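PDB 5U22: N2152 from Neocallimastix frontalis, which probably hydrolyses rare arabinosyl substrates, as a family 39 glycoside hydrolase of a rumen anaerobic fungus. Local coordinates for residues I242-C248 against V273-T279. Residues are numbered along the deposited sequence; the frame is centred on the assembly and turned at random.
Sequences ITINEYC and VDSGMIT
Y247 turns its ring against the second strand, one face on I278 CA and an edge on G276. Strands 242-247 and 275-278 are parallel neighbours in the TIM barrel, joined through helix 258-270. With CG lodged between N and C of its own backbone (chi1 68°), Y247 brings the ring back against the second strand. I278 CA makes a CH-pi contact, 4.2 Å from the ring centroid, while G276 C lies 3.5 Å from Y247 CE1. Glycine suits that place, because a CB would press on CE1. The phenol OH bonds to the A40 carbonyl and the Y306 hydroxyl. Replacing the ring by an alanine here is likely to open a gap beside G276 and under I278 CA and leave the A40 carbonyl without this donor.

Between I244 and Y247 a beta bulge shifts the register by one. Beyond it, T279 N bonds to Y247 O (3.2 Å) from above the carbonyl plane. Threonine serves twice here: its hydroxyl bonds to E255, while CG2 packs 3.8 Å from E246 CB. M277 lies on the face that carries T243 and S275: its flexible, bent chain brings SD 3.6 Å from N245 CB and CE against T243 OG1, which shares a 2.7 Å hydrogen bond with S275 OG.

At the bulge, E246 is paired with R68 and bonded through OE1 to a bound buffer molecule, and N245 ND2 reaches E143. Apolar packing and backbone bonds probably help hold the strand bearing these polar groups, consistent with a glycosidase active site at the barrel's C-terminal end.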
ATOM      1  N   ILE A 242      -5.564   2.573  -9.310  1.00 14.71           N
ATOM      2  CA  ILE A 242      -4.112   2.608  -9.173  1.00 13.49           C
ATOM      3  C   ILE A 242      -3.693   1.633  -8.083  1.00 16.79           C
ATOM      4  O   ILE A 242      -4.239   1.665  -6.975  1.00 15.38           O
ATOM      5  CB  ILE A 242      -3.614   4.021  -8.831  1.00 15.86           C
ATOM      6  CG1 ILE A 242      -3.991   5.007  -9.933  1.00 19.17           C
ATOM      7  CG2 ILE A 242      -2.107   4.010  -8.573  1.00 18.55           C
ATOM      8  CD1 ILE A 242      -3.724   6.451  -9.549  1.00 15.65           C
ATOM      9  N   THR A 243      -2.702   0.796  -8.380  1.00 17.68           N
ATOM     10  CA  THR A 243      -2.077  -0.033  -7.360  1.00 13.03           C
ATOM     11  C   THR A 243      -0.583   0.270  -7.306  1.00 14.85           C
ATOM     12  O   THR A 243       0.137   0.085  -8.293  1.00 14.90           O
ATOM     13  CB  THR A 243      -2.360  -1.526  -7.596  1.00 15.19           C
ATOM     14  OG1 THR A 243      -1.773  -2.280  -6.536  1.00 14.58           O
ATOM     15  CG2 THR A 243      -1.822  -2.049  -8.922  1.00 15.71           C
ATOM     16  N   ILE A 244      -0.123   0.779  -6.161  1.00 15.88           N
ATOM     17  CA  ILE A 244       1.303   1.013  -5.963  1.00 15.84           C
ATOM     18  C   ILE A 244       1.820  -0.198  -5.209  1.00 15.38           C
ATOM     19  O   ILE A 244       1.886  -0.181  -3.979  1.00 15.99           O
ATOM     20  CB  ILE A 244       1.575   2.326  -5.200  1.00 17.18           C
ATOM     21  CG1 ILE A 244       0.911   3.501  -5.922  1.00 12.83           C
ATOM     22  CG2 ILE A 244       3.079   2.584  -5.057  1.00 14.51           C
ATOM     23  CD1 ILE A 244       1.314   3.631  -7.393  1.00 14.60           C
ATOM     24  N   ASN A 245       2.156  -1.272  -5.929  1.00 13.71           N
ATOM     25  CA  ASN A 245       2.237  -2.562  -5.266  1.00 17.17           C
ATOM     26  C   ASN A 245       3.634  -2.892  -4.769  1.00 13.67           C
ATOM     27  O   ASN A 245       3.880  -4.033  -4.370  1.00 14.62           O
ATOM     28  CB  ASN A 245       1.657  -3.688  -6.149  1.00 21.02           C
ATOM     29  CG  ASN A 245       2.308  -3.801  -7.515  1.00 19.05           C
ATOM     30  OD1 ASN A 245       3.426  -3.330  -7.734  1.00 18.66           O
ATOM     31  ND2 ASN A 245       1.615  -4.464  -8.439  1.00 16.80           N
ATOM     32  N   GLU A 246       4.531  -1.902  -4.742  1.00 16.60           N
ATOM     33  CA  GLU A 246       5.705  -1.892  -3.868  1.00 12.76           C
ATOM     34  C   GLU A 246       5.953  -0.453  -3.454  1.00 17.07           C
ATOM     35  O   GLU A 246       6.056   0.416  -4.322  1.00 14.40           O
ATOM     36  CB  GLU A 246       6.958  -2.448  -4.561  1.00 11.85           C
ATOM     37  CG  GLU A 246       6.848  -3.940  -4.957  1.00 14.35           C
ATOM     38  CD  GLU A 246       8.149  -4.479  -5.504  1.00 16.67           C
ATOM     39  OE1 GLU A 246       9.200  -3.980  -5.063  1.00 15.81           O
ATOM     40  OE2 GLU A 246       8.120  -5.383  -6.372  1.00 16.20           O
ATOM     41  N   TYR A 247       6.056  -0.188  -2.148  1.00 13.15           N
ATOM     42  CA  TYR A 247       6.400   1.163  -1.712  1.00 13.30           C
ATOM     43  C   TYR A 247       7.287   1.139  -0.477  1.00 16.43           C
ATOM     44  O   TYR A 247       7.104   0.311   0.417  1.00 15.88           O
ATOM     45  CB  TYR A 247       5.154   2.028  -1.427  1.00 13.20           C
ATOM     46  CG  TYR A 247       4.277   1.660  -0.234  1.00 13.41           C
ATOM     47  CD1 TYR A 247       3.116   0.909  -0.405  1.00 12.65           C
ATOM     48  CD2 TYR A 247       4.559   2.139   1.042  1.00 12.87           C
ATOM     49  CE1 TYR A 247       2.293   0.601   0.670  1.00 15.89           C
ATOM     50  CE2 TYR A 247       3.752   1.831   2.119  1.00 15.47           C
ATOM     51  CZ  TYR A 247       2.620   1.073   1.932  1.00 16.77           C
ATOM     52  OH  TYR A 247       1.811   0.779   3.003  1.00 15.96           O
ATOM     53  N   CYS A 248       8.227   2.083  -0.425  1.00 13.74           N
ATOM     54  CA  CYS A 248       9.181   2.181   0.677  1.00 14.00           C
ATOM     55  C   CYS A 248       9.921   3.498   0.550  1.00 16.80           C
ATOM     56  O   CYS A 248      10.092   4.013  -0.556  1.00 14.88           O
ATOM     57  CB  CYS A 248      10.181   1.019   0.643  1.00 15.77           C
ATOM     58  SG  CYS A 248      11.262   0.853   2.089  1.00 16.80           S
ATOM     59  N   VAL A 273      -5.782   6.117  -4.053  1.00 19.49           N
ATOM     60  CA  VAL A 273      -5.127   4.914  -4.546  1.00 14.78           C
ATOM     61  C   VAL A 273      -5.963   3.700  -4.169  1.00 15.50           C
ATOM     62  O   VAL A 273      -6.494   3.604  -3.055  1.00 15.64           O
ATOM     63  CB  VAL A 273      -3.703   4.830  -3.975  1.00 12.71           C
ATOM     64  CG1 VAL A 273      -3.129   3.429  -4.138  1.00 15.31           C
ATOM     65  CG2 VAL A 273      -2.821   5.845  -4.677  1.00 16.40           C
ATOM     66  N   ASP A 274      -6.100   2.767  -5.110  1.00 14.33           N
ATOM     67  CA  ASP A 274      -6.926   1.595  -4.851  1.00 16.40           C
ATOM     68  C   ASP A 274      -6.242   0.636  -3.882  1.00 18.79           C
ATOM     69  O   ASP A 274      -6.886   0.107  -2.963  1.00 15.43           O
ATOM     70  CB  ASP A 274      -7.260   0.891  -6.164  1.00 15.22           C
ATOM     71  CG  ASP A 274      -8.323  -0.155  -5.991  1.00 23.07           C
ATOM     72  OD1 ASP A 274      -9.467   0.219  -5.662  1.00 23.17           O
ATOM     73  OD2 ASP A 274      -8.017  -1.341  -6.189  1.00 21.13           O
ATOM     74  N   SER A 275      -4.948   0.381  -4.077  1.00 13.48           N
ATOM     75  CA  SER A 275      -4.210  -0.501  -3.185  1.00 10.47           C
ATOM     76  C   SER A 275      -2.744  -0.117  -3.197  1.00 13.85           C
ATOM     77  O   SER A 275      -2.224   0.373  -4.198  1.00 15.38           O
ATOM     78  CB  SER A 275      -4.357  -1.979  -3.578  1.00 10.83           C
ATOM     79  OG  SER A 275      -3.839  -2.248  -4.876  1.00 14.51           O
ATOM     80  N   GLY A 276      -2.084  -0.340  -2.064  1.00 12.65           N
ATOM     81  CA  GLY A 276      -0.649  -0.157  -1.978  1.00 17.27           C
ATOM     82  C   GLY A 276      -0.030  -1.288  -1.182  1.00 15.80           C
ATOM     83  O   GLY A 276      -0.620  -1.728  -0.192  1.00 17.53           O
ATOM     84  N   MET A 277       1.134  -1.782  -1.605  1.00 13.31           N
ATOM     85  CA  MET A 277       1.820  -2.871  -0.919  1.00 16.07           C
ATOM     86  C   MET A 277       3.225  -2.439  -0.530  1.00 15.55           C
ATOM     87  O   MET A 277       3.962  -1.897  -1.356  1.00 14.66           O
ATOM     88  CB  MET A 277       1.910  -4.124  -1.796  1.00 15.32           C
ATOM     89  CG  MET A 277       0.678  -4.999  -1.779  1.00 12.15           C
ATOM     90  SD  MET A 277      -0.181  -5.114  -3.353  1.00 35.46           S
ATOM     91  CE  MET A 277      -0.797  -3.483  -3.404  1.00  7.61           C
ATOM     92  N   ILE A 278       3.609  -2.740   0.712  1.00 15.21           N
ATOM     93  CA  ILE A 278       4.969  -2.492   1.152  1.00 13.60           C
ATOM     94  C   ILE A 278       5.950  -3.368   0.362  1.00 16.51           C
ATOM     95  O   ILE A 278       5.616  -4.477  -0.079  1.00 14.71           O
ATOM     96  CB  ILE A 278       5.062  -2.742   2.667  1.00 13.00           C
ATOM     97  CG1 ILE A 278       4.103  -1.796   3.397  1.00 14.28           C
ATOM     98  CG2 ILE A 278       6.486  -2.534   3.196  1.00 11.76           C
ATOM     99  CD1 ILE A 278       3.924  -2.161   4.848  1.00 16.77           C
ATOM    100  N   THR A 279       7.163  -2.848   0.163  1.00 13.09           N
ATOM    101  CA  THR A 279       8.235  -3.591  -0.485  1.00 13.71           C
ATOM    102  C   THR A 279       8.575  -4.873   0.267  1.00 17.61           C
ATOM    103  O   THR A 279       8.132  -5.119   1.397  1.00 16.59           O
ATOM    104  CB  THR A 279       9.510  -2.741  -0.578  1.00 12.61           C
ATOM    105  OG1 THR A 279       9.749  -2.089   0.685  1.00 18.09           O
ATOM    106  CG2 THR A 279       9.394  -1.709  -1.691  1.00 14.86           C
TER